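Local structure of 6-phosphogluconolactonase (Leishmania braziliensis, 3CSS) at residues Pro6-Glu12 with Val253-Pro259; Pro38-Leu43 with Ala68-Gly74; Gly167-Phe173 with Pro241-Phe245. The protein probably hydrolyses 6-phosphogluconolactone to 6-phosphogluconate, the second step of the oxidative pentose phosphate pathway. One frame throughout, in Å; residues are numbered along the deposited sequence. Where two conformers were deposited one is given.

Contact 1 of 3, residues Pro6-Glu12 with Val253-Pro259; sequences PTVKICE and VTLLLDP
I10 and L257 make the tight apolar join between these two parallel strands. CG1 of I10 sits beside its own backbone N (chi1 -61°) and the second torsion turns the chain back across the strand gap, which brings CD1 to 3.5 Å from L257 CB, closer than ordinary carbon contact. The same methyl also meets the end of the leucine, I10 CD1 lying 3.7 Å from L257 CD1. From further up the strand V8 joins them, its CG1 4.1 Å from L257 CD1, and helix 225-232 covers L255 and L257 on this face.

The other face carries T7, K9, T254 and L256, and is looser at its threonine end and along the lysine chain. T7 and T254 stand side by side, pointing the same way, with T7 CG2 4.1 Å from T254 CG2. A water lies at this end, 2.7 Å from T7 OG1; it donates to V253 O at 3.0 Å and holds T254 OG1 only weakly. K9 touches L256 CD2 with its CB alone and then runs off as a straight chain that bends at the amine. L256, besides meeting K9 CB, packs on helix 14-30.

Both faces share a regular parallel backbone pairing, in which 7-10 is an edge strand of the mixed sheet: T7 and K9 each give and accept a bond, and K9 N meets L255 O at 2.9 Å almost straight (174°). The chemistry is thus divided: main-chain bonds fix the register, methyls pack on the I10 face, whose buried part is L255 and L257, and a hydrated hydroxyl pair finishes the threonine end.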
ATOM      1  N   PRO A   6     -12.353  -3.956  12.531  1.00 18.47           N
ATOM      2  CA  PRO A   6     -11.941  -2.773  11.772  1.00 17.54           C
ATOM      3  C   PRO A   6     -12.891  -1.621  11.961  1.00 17.48           C
ATOM      4  O   PRO A   6     -14.084  -1.816  12.210  1.00 16.57           O
ATOM      5  CB  PRO A   6     -12.016  -3.249  10.309  1.00 18.19           C
ATOM      6  CG  PRO A   6     -13.039  -4.317  10.333  1.00 18.48           C
ATOM      7  CD  PRO A   6     -12.905  -5.000  11.654  1.00 18.56           C
ATOM      8  N   THR A   7     -12.363  -0.408  11.850  1.00 16.47           N
ATOM      9  CA  THR A   7     -13.192   0.753  11.708  1.00 16.71           C
ATOM     10  C   THR A   7     -13.692   0.785  10.254  1.00 16.46           C
ATOM     11  O   THR A   7     -12.912   0.626   9.324  1.00 17.66           O
ATOM     12  CB  THR A   7     -12.397   2.037  12.034  1.00 17.12           C
ATOM     13  OG1 THR A   7     -12.040   2.028  13.427  1.00 16.85           O
ATOM     14  CG2 THR A   7     -13.229   3.286  11.731  1.00 17.84           C
ATOM     15  N   VAL A   8     -14.980   1.014  10.047  1.00 15.75           N
ATOM     16  CA  VAL A   8     -15.532   1.152   8.694  1.00 16.75           C
ATOM     17  C   VAL A   8     -16.267   2.480   8.603  1.00 17.01           C
ATOM     18  O   VAL A   8     -17.150   2.755   9.414  1.00 16.71           O
ATOM     19  CB  VAL A   8     -16.509   0.028   8.331  1.00 16.18           C
ATOM     20  CG1 VAL A   8     -17.118   0.266   6.935  1.00 18.47           C
ATOM     21  CG2 VAL A   8     -15.808  -1.328   8.402  1.00 18.09           C
ATOM     22  N   LYS A   9     -15.865   3.300   7.640  1.00 17.22           N
ATOM     23  CA  LYS A   9     -16.492   4.625   7.421  1.00 17.10           C
ATOM     24  C   LYS A   9     -16.936   4.706   5.961  1.00 17.86           C
ATOM     25  O   LYS A   9     -16.123   4.691   5.031  1.00 16.31           O
ATOM     26  CB  LYS A   9     -15.546   5.770   7.758  1.00 17.02           C
ATOM     27  CG  LYS A   9     -16.197   7.144   7.659  1.00 18.48           C
ATOM     28  CD  LYS A   9     -15.190   8.253   7.964  1.00 21.22           C
ATOM     29  CE  LYS A   9     -15.795   9.608   7.736  1.00 23.47           C
ATOM     30  NZ  LYS A   9     -16.849   9.901   8.749  1.00 23.12           N
ATOM     31  N   ILE A  10     -18.248   4.737   5.776  1.00 18.57           N
ATOM     32  CA  ILE A  10     -18.828   4.878   4.458  1.00 20.68           C
ATOM     33  C   ILE A  10     -18.972   6.343   4.196  1.00 21.83           C
ATOM     34  O   ILE A  10     -19.770   7.035   4.853  1.00 24.35           O
ATOM     35  CB  ILE A  10     -20.224   4.216   4.343  1.00 21.49           C
ATOM     36  CG1 ILE A  10     -20.135   2.718   4.615  1.00 23.17           C
ATOM     37  CG2 ILE A  10     -20.806   4.484   2.945  1.00 22.90           C
ATOM     38  CD1 ILE A  10     -19.240   2.022   3.771  1.00 25.91           C
ATOM     39  N   CYS A  11     -18.235   6.803   3.203  1.00 21.39           N
ATOM     40  CA  CYS A  11     -18.165   8.197   2.829  1.00 23.20           C
ATOM     41  C   CYS A  11     -19.137   8.408   1.666  1.00 23.82           C
ATOM     42  O   CYS A  11     -19.566   7.440   1.018  1.00 25.34           O
ATOM     43  CB  CYS A  11     -16.733   8.516   2.467  1.00 22.69           C
ATOM     44  SG  CYS A  11     -15.510   8.217   3.817  1.00 24.65           S
ATOM     45  N   GLU A  12     -19.579   9.644   1.455  1.00 23.30           N
ATOM     46  CA  GLU A  12     -20.492   9.985   0.360  0.50 23.66           C
ATOM     47  C   GLU A  12     -19.740  10.186  -0.951  1.00 23.43           C
ATOM     48  O   GLU A  12     -20.311  10.088  -2.049  1.00 22.79           O
ATOM     49  CB  GLU A  12     -21.253  11.279   0.685  0.50 23.79           C
ATOM     50  CG  GLU A  12     -22.486  11.118   1.572  0.50 25.48           C
ATOM     51  CD  GLU A  12     -22.238  11.493   3.032  0.50 27.30           C
ATOM     52  OE1 GLU A  12     -21.542  10.734   3.736  0.50 28.37           O
ATOM     53  OE2 GLU A  12     -22.750  12.547   3.478  0.50 26.01           O
ATOM     54  N   VAL A 253      -7.059  -1.611  11.586  1.00 14.31           N
ATOM     55  CA  VAL A 253      -7.466  -1.586  10.181  1.00 13.68           C
ATOM     56  C   VAL A 253      -8.689  -0.667  10.073  1.00 13.87           C
ATOM     57  O   VAL A 253      -9.651  -0.765  10.871  1.00 13.56           O
ATOM     58  CB  VAL A 253      -7.781  -2.991   9.622  1.00 14.34           C
ATOM     59  CG1 VAL A 253      -8.373  -2.937   8.214  1.00 14.67           C
ATOM     60  CG2 VAL A 253      -6.538  -3.910   9.662  1.00 14.65           C
ATOM     61  N   THR A 254      -8.609   0.245   9.111  1.00 13.44           N
ATOM     62  CA  THR A 254      -9.708   1.144   8.771  1.00 12.89           C
ATOM     63  C   THR A 254     -10.055   1.012   7.291  1.00 13.04           C
ATOM     64  O   THR A 254      -9.161   1.069   6.459  1.00 13.74           O
ATOM     65  CB  THR A 254      -9.317   2.566   9.071  1.00 13.50           C
ATOM     66  OG1 THR A 254      -8.974   2.674  10.468  1.00 13.80           O
ATOM     67  CG2 THR A 254     -10.428   3.560   8.687  1.00 13.88           C
ATOM     68  N   LEU A 255     -11.338   0.824   6.999  1.00 12.48           N
ATOM     69  CA  LEU A 255     -11.867   0.790   5.623  1.00 12.22           C
ATOM     70  C   LEU A 255     -12.652   2.088   5.375  1.00 12.15           C
ATOM     71  O   LEU A 255     -13.647   2.336   6.035  1.00 12.49           O
ATOM     72  CB  LEU A 255     -12.789  -0.395   5.404  1.00 13.10           C
ATOM     73  CG  LEU A 255     -12.269  -1.784   5.756  1.00 15.88           C
ATOM     74  CD1 LEU A 255     -13.282  -2.865   5.244  1.00 18.10           C
ATOM     75  CD2 LEU A 255     -10.892  -2.036   5.206  1.00 18.28           C
ATOM     76  N   LEU A 256     -12.155   2.910   4.449  1.00 11.43           N
ATOM     77  CA  LEU A 256     -12.824   4.122   3.987  1.00 11.31           C
ATOM     78  C   LEU A 256     -13.443   3.827   2.629  1.00 11.96           C
ATOM     79  O   LEU A 256     -12.722   3.597   1.663  1.00 12.14           O
ATOM     80  CB  LEU A 256     -11.799   5.278   3.875  1.00 11.61           C
ATOM     81  CG  LEU A 256     -11.035   5.607   5.171  1.00 12.57           C
ATOM     82  CD1 LEU A 256      -9.964   6.697   4.933  1.00 12.47           C
ATOM     83  CD2 LEU A 256     -11.967   5.986   6.315  1.00 14.39           C
ATOM     84  N   LEU A 257     -14.775   3.798   2.591  1.00 12.57           N
ATOM     85  CA  LEU A 257     -15.513   3.239   1.477  1.00 13.56           C
ATOM     86  C   LEU A 257     -16.520   4.254   0.983  1.00 14.31           C
ATOM     87  O   LEU A 257     -16.982   5.079   1.759  1.00 16.37           O
ATOM     88  CB  LEU A 257     -16.270   1.997   1.937  1.00 13.06           C
ATOM     89  CG  LEU A 257     -15.472   0.865   2.579  1.00 13.37           C
ATOM     90  CD1 LEU A 257     -16.440  -0.246   2.963  1.00 14.98           C
ATOM     91  CD2 LEU A 257     -14.354   0.358   1.639  1.00 14.69           C
ATOM     92  N   ASP A 258     -16.903   4.154  -0.291  1.00 14.72           N
ATOM     93  CA  ASP A 258     -17.996   4.964  -0.799  1.00 15.21           C
ATOM     94  C   ASP A 258     -19.265   4.096  -0.717  1.00 16.06           C
ATOM     95  O   ASP A 258     -19.187   2.928  -0.306  1.00 14.59           O
ATOM     96  CB  ASP A 258     -17.671   5.494  -2.204  1.00 15.10           C
ATOM     97  CG  ASP A 258     -18.002   4.525  -3.309  1.00 16.01           C
ATOM     98  OD1 ASP A 258     -18.242   5.028  -4.434  1.00 18.18           O
ATOM     99  OD2 ASP A 258     -18.033   3.293  -3.087  1.00 15.09           O
ATOM    100  N   PRO A 259     -20.431   4.665  -1.065  1.00 19.02           N
ATOM    101  CA  PRO A 259     -21.663   3.920  -0.798  1.00 20.19           C
ATOM    102  C   PRO A 259     -21.764   2.582  -1.559  1.00 21.05           C
ATOM    103  O   PRO A 259     -22.229   1.586  -0.984  1.00 21.73           O
ATOM    104  CB  PRO A 259     -22.769   4.903  -1.185  1.00 20.64           C
ATOM    105  CG  PRO A 259     -22.127   6.258  -1.083  1.00 20.19           C
ATOM    106  CD  PRO A 259     -20.700   6.041  -1.505  1.00 18.96           C
TER
HETATM  107  O   HOH W   1      -9.573   0.909  13.401  1.00 27.55           O

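Contact 2 of 3, residues Pro38-Leu43 with Ala68-Gly74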
ATOM      1  N   PRO A  38      10.617   9.946  12.371  1.00 24.88           N
ATOM      2  CA  PRO A  38       9.449  10.103  11.509  1.00 23.66           C
ATOM      3  C   PRO A  38       8.400   8.999  11.647  1.00 22.86           C
ATOM      4  O   PRO A  38       8.690   7.918  12.142  1.00 22.13           O
ATOM      5  CB  PRO A  38      10.047  10.054  10.102  1.00 24.11           C
ATOM      6  CG  PRO A  38      11.220   9.180  10.236  1.00 24.48           C
ATOM      7  CD  PRO A  38      11.800   9.516  11.606  1.00 24.65           C
ATOM      8  N   VAL A  39       7.187   9.318  11.216  1.00 22.48           N
ATOM      9  CA  VAL A  39       6.151   8.317  10.945  1.00 22.18           C
ATOM     10  C   VAL A  39       6.502   7.656   9.606  1.00 21.67           C
ATOM     11  O   VAL A  39       6.798   8.343   8.626  1.00 22.53           O
ATOM     12  CB  VAL A  39       4.756   9.010  10.881  1.00 22.44           C
ATOM     13  CG1 VAL A  39       3.688   8.117  10.245  1.00 23.66           C
ATOM     14  CG2 VAL A  39       4.342   9.434  12.282  1.00 23.27           C
ATOM     15  N   VAL A  40       6.491   6.329   9.549  1.00 20.16           N
ATOM     16  CA  VAL A  40       6.750   5.637   8.292  1.00 19.22           C
ATOM     17  C   VAL A  40       5.405   5.417   7.597  1.00 18.46           C
ATOM     18  O   VAL A  40       4.530   4.762   8.158  1.00 17.88           O
ATOM     19  CB  VAL A  40       7.473   4.274   8.509  1.00 18.83           C
ATOM     20  CG1 VAL A  40       7.813   3.661   7.185  1.00 19.21           C
ATOM     21  CG2 VAL A  40       8.725   4.453   9.338  1.00 20.45           C
ATOM     22  N   LEU A  41       5.261   5.968   6.389  1.00 18.36           N
ATOM     23  CA  LEU A  41       4.010   5.902   5.609  1.00 18.77           C
ATOM     24  C   LEU A  41       4.281   5.153   4.309  1.00 18.47           C
ATOM     25  O   LEU A  41       5.151   5.563   3.547  1.00 19.36           O
ATOM     26  CB  LEU A  41       3.501   7.325   5.307  1.00 19.04           C
ATOM     27  CG  LEU A  41       2.225   7.506   4.456  1.00 19.29           C
ATOM     28  CD1 LEU A  41       1.045   6.815   5.101  1.00 19.82           C
ATOM     29  CD2 LEU A  41       1.932   9.008   4.187  1.00 20.55           C
ATOM     30  N   ALA A  42       3.528   4.081   4.056  1.00 18.53           N
ATOM     31  CA  ALA A  42       3.589   3.379   2.781  1.00 18.26           C
ATOM     32  C   ALA A  42       2.444   3.862   1.905  1.00 18.47           C
ATOM     33  O   ALA A  42       1.247   3.689   2.238  1.00 18.56           O
ATOM     34  CB  ALA A  42       3.494   1.863   2.976  1.00 18.30           C
ATOM     35  N   LEU A  43       2.817   4.455   0.785  1.00 18.52           N
ATOM     36  CA  LEU A  43       1.888   5.026  -0.165  1.00 18.22           C
ATOM     37  C   LEU A  43       1.265   3.971  -1.023  1.00 18.55           C
ATOM     38  O   LEU A  43       1.932   2.989  -1.404  1.00 17.74           O
ATOM     39  CB  LEU A  43       2.633   6.007  -1.070  1.00 18.44           C
ATOM     40  CG  LEU A  43       3.269   7.197  -0.381  1.00 19.94           C
ATOM     41  CD1 LEU A  43       4.045   7.989  -1.404  1.00 24.94           C
ATOM     42  CD2 LEU A  43       2.222   8.039   0.351  1.00 22.12           C
ATOM     43  N   ALA A  68       8.720  14.940   9.091  1.00 22.81           N
ATOM     44  CA  ALA A  68       7.771  14.224   9.964  1.00 22.48           C
ATOM     45  C   ALA A  68       7.425  12.811   9.450  1.00 21.75           C
ATOM     46  O   ALA A  68       7.048  11.941  10.235  1.00 20.87           O
ATOM     47  CB  ALA A  68       6.495  15.032  10.135  1.00 22.50           C
ATOM     48  N   VAL A  69       7.534  12.608   8.136  1.00 21.01           N
ATOM     49  CA  VAL A  69       7.141  11.357   7.484  1.00 20.60           C
ATOM     50  C   VAL A  69       8.285  10.794   6.647  1.00 20.65           C
ATOM     51  O   VAL A  69       8.957  11.530   5.914  1.00 21.90           O
ATOM     52  CB  VAL A  69       5.897  11.529   6.563  1.00 20.92           C
ATOM     53  CG1 VAL A  69       5.607  10.205   5.792  1.00 19.73           C
ATOM     54  CG2 VAL A  69       4.659  11.974   7.357  1.00 20.08           C
ATOM     55  N   GLN A  70       8.508   9.493   6.783  1.00 20.37           N
ATOM     56  CA  GLN A  70       9.365   8.738   5.877  1.00 20.25           C
ATOM     57  C   GLN A  70       8.446   7.961   4.935  1.00 19.65           C
ATOM     58  O   GLN A  70       7.680   7.100   5.392  1.00 20.15           O
ATOM     59  CB  GLN A  70      10.259   7.777   6.651  1.00 20.61           C
ATOM     60  CG  GLN A  70      11.125   6.884   5.755  1.00 20.99           C
ATOM     61  CD  GLN A  70      12.042   5.991   6.558  1.00 22.78           C
ATOM     62  OE1 GLN A  70      11.590   5.258   7.429  1.00 22.03           O
ATOM     63  NE2 GLN A  70      13.340   6.059   6.274  1.00 21.63           N
ATOM     64  N   PHE A  71       8.547   8.271   3.640  1.00 19.68           N
ATOM     65  CA  PHE A  71       7.671   7.725   2.599  1.00 19.12           C
ATOM     66  C   PHE A  71       8.323   6.527   1.905  1.00 19.19           C
ATOM     67  O   PHE A  71       9.506   6.570   1.511  1.00 19.54           O
ATOM     68  CB  PHE A  71       7.373   8.765   1.514  1.00 18.97           C
ATOM     69  CG  PHE A  71       6.567   9.937   1.975  1.00 19.03           C
ATOM     70  CD1 PHE A  71       5.190   9.920   1.861  1.00 20.30           C
ATOM     71  CD2 PHE A  71       7.185  11.064   2.493  1.00 19.87           C
ATOM     72  CE1 PHE A  71       4.421  10.997   2.260  1.00 20.74           C
ATOM     73  CE2 PHE A  71       6.424  12.159   2.909  1.00 20.57           C
ATOM     74  CZ  PHE A  71       5.035  12.122   2.788  1.00 20.30           C
ATOM     75  N   ILE A  72       7.528   5.486   1.721  1.00 18.39           N
ATOM     76  CA  ILE A  72       7.877   4.347   0.888  1.00 18.09           C
ATOM     77  C   ILE A  72       6.694   4.032  -0.015  1.00 18.24           C
ATOM     78  O   ILE A  72       5.558   4.390   0.289  1.00 19.13           O
ATOM     79  CB  ILE A  72       8.286   3.094   1.712  1.00 18.48           C
ATOM     80  CG1 ILE A  72       7.075   2.394   2.359  1.00 17.65           C
ATOM     81  CG2 ILE A  72       9.350   3.477   2.811  1.00 17.64           C
ATOM     82  CD1 ILE A  72       7.451   1.064   3.071  1.00 19.12           C
ATOM     83  N   LEU A  73       6.973   3.378  -1.135  1.00 18.69           N
ATOM     84  CA  LEU A  73       5.903   2.891  -2.000  1.00 19.31           C
ATOM     85  C   LEU A  73       5.540   1.476  -1.541  1.00 18.97           C
ATOM     86  O   LEU A  73       6.376   0.570  -1.495  1.00 18.48           O
ATOM     87  CB  LEU A  73       6.338   2.873  -3.467  1.00 19.63           C
ATOM     88  CG  LEU A  73       6.599   4.216  -4.148  1.00 21.18           C
ATOM     89  CD1 LEU A  73       7.265   3.955  -5.501  1.00 24.12           C
ATOM     90  CD2 LEU A  73       5.315   5.012  -4.318  1.00 21.92           C
ATOM     91  N   GLY A  74       4.282   1.286  -1.168  1.00 20.90           N
ATOM     92  CA  GLY A  74       3.804  -0.044  -0.784  1.00 21.40           C
ATOM     93  C   GLY A  74       3.736  -1.079  -1.909  1.00 22.73           C
ATOM     94  O   GLY A  74       3.813  -2.272  -1.657  1.00 23.62           O
TER
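L41, L43, V69 and F71 pack together across two neighbouring parallel strands. L43 comes to the rim of the phenyl ring, its CD2 near the ring plane and 3.8 Å from F71 CD1. L41 runs alongside F71, pointing the same way, and meets the ring obliquely, with L41 CD2 3.7 Å from F71 CE1. V69 CG1 lies over the centre of one ring face, 3.5 Å above its plane, and also touches L41, at 3.6 Å from L41 CB. The phenyl is therefore held at its edge by one strand and over a face by its own.

On the reverse face A42, I72, V40 and Q70 meet. A42 CB packs 3.7 Å from I72 CG1, whose first torsion of 75° places it between the backbone N and the carbonyl carbon and so directs it over A42. V40 and Q70 lie side by side, the extended glutamine bringing OE1 to 3.5 Å from V40 CG2, while its NE2 is bonded to C140 O.

Behind these side chains, six backbone hydrogen bonds set the register, from V39 N to A68 O at one end to G74 N to L43 O at the other. L43 N to I72 O, at 2.8 Å and 172°, is the straightest. The axes of the two short strands are inclined by 29°, in keeping with sheet twist.

The two strands are joined through helices 50-59 and 61-65 as a beta-alpha-beta crossover in the Rossmann-like sheet. Strand 39-43 pairs on its other edge with 158-162. Helix 14-30 touches V39, A68 and V69, helix 87-96 touches L43 and F71, and helix 123-140 packs against I72 on the opposite face.

Contact 3 of 3, residues Gly167-Phe173 with Pro241-Phe245; sequences GHTASIF and PVSRF
G167 and S243 join two loops of the Rossmann-like domain: the glycine opens the G-H-T-A-S-I-F run, part of a sequence motif characteristic of 6-phosphogluconolactonases, and the serine lies in a short 3-10 turn. G167 O accepts from the backbone N of S243 and, in the one of two deposited serine conformers described here, from the hydroxyl as well. The N reaches it nearly in line with the carbonyl, through a bent hydrogen bond of 3.1 Å from S243 N to G167 O. In that conformer S243 OG lies 2.9 Å from G167 O and approaches from the opposite face of the carbonyl plane; its first torsion of 58° tucks OG between the backbone N and carbonyl carbon, where it can fold back on the same acceptor. Having no CB, G167 brings its CA to 3.8 Å from P241 CB; its left-handed phi of 89° also suits glycine.

Farther along, F245 is turned inward by a first torsion of 77°, and its far end meets two methyls obliquely: T169 CG2 is 3.6 Å from F245 CE2, and I172 CD1 is 3.6 Å from F245 CZ. T169 divides its branches, since the methyl faces the phenyl while OG1 bonds to G162 O. Helix 206-211 packs against both I172 and F245.

Within the loop, F173 leans over the imidazole of H168, with F173 CE1 above the ring centre, and H168 ND1 is bonded to D166 OD1. This loop is further tied to the sheet by S171, whose hydroxyl bonds D75 and R201.

V242 projects towards the loop, its CG1 touching two main-chain oxygens, G167 O at 3.3 Å and I172 O at 3.4 Å.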
ATOM      1  N   GLY A 167     -10.308  -8.263  -5.977  1.00 14.09           N
ATOM      2  CA  GLY A 167     -10.037  -8.601  -4.576  1.00 14.30           C
ATOM      3  C   GLY A 167      -8.602  -8.374  -4.115  1.00 14.07           C
ATOM      4  O   GLY A 167      -8.270  -8.645  -2.959  1.00 15.16           O
ATOM      5  N   HIS A 168      -7.720  -7.909  -5.011  1.00 14.51           N
ATOM      6  CA  HIS A 168      -6.334  -7.661  -4.653  1.00 15.38           C
ATOM      7  C   HIS A 168      -6.197  -6.369  -3.836  1.00 15.24           C
ATOM      8  O   HIS A 168      -7.074  -5.503  -3.854  1.00 16.37           O
ATOM      9  CB  HIS A 168      -5.419  -7.642  -5.904  1.00 16.21           C
ATOM     10  CG  HIS A 168      -5.215  -6.294  -6.512  1.00 16.88           C
ATOM     11  ND1 HIS A 168      -6.091  -5.745  -7.423  1.00 16.82           N
ATOM     12  CD2 HIS A 168      -4.195  -5.407  -6.392  1.00 19.54           C
ATOM     13  CE1 HIS A 168      -5.650  -4.557  -7.801  1.00 20.95           C
ATOM     14  NE2 HIS A 168      -4.495  -4.329  -7.197  1.00 20.87           N
ATOM     15  N   THR A 169      -5.069  -6.256  -3.141  1.00 15.65           N
ATOM     16  CA  THR A 169      -4.649  -5.011  -2.525  1.00 15.39           C
ATOM     17  C   THR A 169      -3.120  -4.936  -2.729  1.00 15.40           C
ATOM     18  O   THR A 169      -2.467  -5.952  -3.061  1.00 15.09           O
ATOM     19  CB  THR A 169      -5.047  -4.949  -1.028  1.00 15.75           C
ATOM     20  OG1 THR A 169      -4.810  -3.635  -0.501  1.00 16.63           O
ATOM     21  CG2 THR A 169      -4.309  -6.018  -0.182  1.00 15.34           C
ATOM     22  N   ALA A 170      -2.560  -3.746  -2.586  1.00 15.34           N
ATOM     23  CA  ALA A 170      -1.158  -3.515  -2.951  1.00 15.10           C
ATOM     24  C   ALA A 170      -0.923  -4.123  -4.346  1.00 15.57           C
ATOM     25  O   ALA A 170      -1.726  -3.869  -5.231  1.00 15.44           O
ATOM     26  CB  ALA A 170      -0.224  -4.107  -1.885  1.00 15.59           C
ATOM     27  N   SER A 171       0.145  -4.887  -4.567  1.00 16.38           N
ATOM     28  CA  SER A 171       0.215  -5.750  -5.788  1.00 16.08           C
ATOM     29  C   SER A 171       0.229  -7.230  -5.385  1.00 16.64           C
ATOM     30  O   SER A 171       0.945  -8.062  -5.964  1.00 16.91           O
ATOM     31  CB  SER A 171       1.378  -5.374  -6.708  1.00 16.83           C
ATOM     32  OG  SER A 171       1.062  -4.196  -7.441  1.00 16.61           O
ATOM     33  N   ILE A 172      -0.605  -7.540  -4.384  1.00 16.75           N
ATOM     34  CA  ILE A 172      -0.791  -8.904  -3.919  1.00 16.73           C
ATOM     35  C   ILE A 172      -2.014  -9.435  -4.685  1.00 16.66           C
ATOM     36  O   ILE A 172      -3.172  -9.265  -4.240  1.00 16.88           O
ATOM     37  CB  ILE A 172      -0.995  -8.957  -2.375  1.00 16.07           C
ATOM     38  CG1 ILE A 172       0.247  -8.378  -1.668  1.00 17.20           C
ATOM     39  CG2 ILE A 172      -1.245 -10.412  -1.942  1.00 16.31           C
ATOM     40  CD1 ILE A 172       0.062  -8.019  -0.181  1.00 19.33           C
ATOM     41  N   PHE A 173      -1.749  -9.977  -5.876  1.00 17.01           N
ATOM     42  CA  PHE A 173      -2.797 -10.429  -6.800  1.00 17.26           C
ATOM     43  C   PHE A 173      -3.166 -11.889  -6.564  1.00 17.61           C
ATOM     44  O   PHE A 173      -2.323 -12.681  -6.144  1.00 17.89           O
ATOM     45  CB  PHE A 173      -2.363 -10.249  -8.264  1.00 16.89           C
ATOM     46  CG  PHE A 173      -2.362  -8.813  -8.723  1.00 14.68           C
ATOM     47  CD1 PHE A 173      -3.542  -8.179  -9.108  1.00 13.65           C
ATOM     48  CD2 PHE A 173      -1.191  -8.083  -8.750  1.00 15.71           C
ATOM     49  CE1 PHE A 173      -3.543  -6.865  -9.522  1.00 16.37           C
ATOM     50  CE2 PHE A 173      -1.187  -6.767  -9.155  1.00 15.57           C
ATOM     51  CZ  PHE A 173      -2.362  -6.153  -9.533  1.00 15.33           C
ATOM     52  N   PRO A 241     -11.962 -12.903  -1.366  1.00 13.12           N
ATOM     53  CA  PRO A 241     -10.891 -12.069  -1.943  1.00 13.08           C
ATOM     54  C   PRO A 241      -9.543 -12.353  -1.312  1.00 13.46           C
ATOM     55  O   PRO A 241      -9.481 -12.656  -0.119  1.00 12.76           O
ATOM     56  CB  PRO A 241     -11.338 -10.637  -1.591  1.00 13.24           C
ATOM     57  CG  PRO A 241     -12.067 -10.787  -0.308  1.00 12.90           C
ATOM     58  CD  PRO A 241     -12.789 -12.146  -0.398  1.00 13.66           C
ATOM     59  N   VAL A 242      -8.469 -12.245  -2.092  1.00 13.55           N
ATOM     60  CA  VAL A 242      -7.141 -12.469  -1.564  1.00 13.82           C
ATOM     61  C   VAL A 242      -6.863 -11.488  -0.392  1.00 13.29           C
ATOM     62  O   VAL A 242      -6.170 -11.849   0.584  1.00 15.09           O
ATOM     63  CB  VAL A 242      -6.063 -12.405  -2.683  1.00 13.41           C
ATOM     64  CG1 VAL A 242      -5.884 -10.988  -3.127  1.00 14.77           C
ATOM     65  CG2 VAL A 242      -4.749 -13.053  -2.224  1.00 16.65           C
ATOM     66  N   SER A 243      -7.514 -10.315  -0.427  1.00 12.96           N
ATOM     67  CA  SER A 243      -7.322  -9.315   0.630  0.50 12.84           C
ATOM     68  C   SER A 243      -7.931  -9.671   2.005  1.00 12.52           C
ATOM     69  O   SER A 243      -7.726  -8.942   2.983  1.00 13.33           O
ATOM     70  CB  SER A 243      -7.806  -7.946   0.147  0.50 12.69           C
ATOM     71  OG  SER A 243      -9.160  -8.024  -0.234  0.50 14.87           O
ATOM     72  N   ARG A 244      -8.618 -10.818   2.110  1.00 12.59           N
ATOM     73  CA  ARG A 244      -9.037 -11.340   3.408  1.00 12.55           C
ATOM     74  C   ARG A 244      -7.856 -11.538   4.375  1.00 12.07           C
ATOM     75  O   ARG A 244      -8.070 -11.596   5.592  1.00 13.12           O
ATOM     76  CB  ARG A 244      -9.853 -12.620   3.253  1.00 12.66           C
ATOM     77  CG  ARG A 244     -10.538 -13.074   4.528  1.00 12.21           C
ATOM     78  CD  ARG A 244     -11.446 -14.286   4.336  1.00 13.46           C
ATOM     79  NE  ARG A 244     -11.934 -14.783   5.637  1.00 12.57           N
ATOM     80  CZ  ARG A 244     -12.973 -14.306   6.311  1.00 11.71           C
ATOM     81  NH1 ARG A 244     -13.699 -13.307   5.853  1.00 12.87           N
ATOM     82  NH2 ARG A 244     -13.307 -14.856   7.469  1.00 13.27           N
ATOM     83  N   PHE A 245      -6.607 -11.601   3.881  1.00 12.44           N
ATOM     84  CA  PHE A 245      -5.457 -11.659   4.806  1.00 12.57           C
ATOM     85  C   PHE A 245      -5.407 -10.469   5.776  1.00 12.12           C
ATOM     86  O   PHE A 245      -4.761 -10.538   6.840  1.00 11.91           O
ATOM     87  CB  PHE A 245      -4.118 -11.810   4.059  1.00 13.23           C
ATOM     88  CG  PHE A 245      -3.602 -10.543   3.435  1.00 14.55           C
ATOM     89  CD1 PHE A 245      -2.872  -9.621   4.186  1.00 13.82           C
ATOM     90  CD2 PHE A 245      -3.821 -10.272   2.075  1.00 14.03           C
ATOM     91  CE1 PHE A 245      -2.409  -8.441   3.601  1.00 13.85           C
ATOM     92  CE2 PHE A 245      -3.327  -9.110   1.484  1.00 14.58           C
ATOM     93  CZ  PHE A 245      -2.632  -8.197   2.253  1.00 15.26           C
TER

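In the fold
From the N terminus, residues 6-12 enter first as an edge strand and pair with 253-259, near the C terminus, so contact 1 closes the longest loop and encloses both others. Contact 2 is the first to close, across the short helical connection between 38-43 and 68-74, in the same sheet as contact 1, with centres about 22 Å apart. Contact 3 follows in series, joining the loop after strand 158-162 to the loop after helix 225-232; no pair of contacts crosses. Contacts 2 and 3 lie on opposite sides of the chain's centre. Together they tie edge strand, inner sheet and inter-strand loops into one domain.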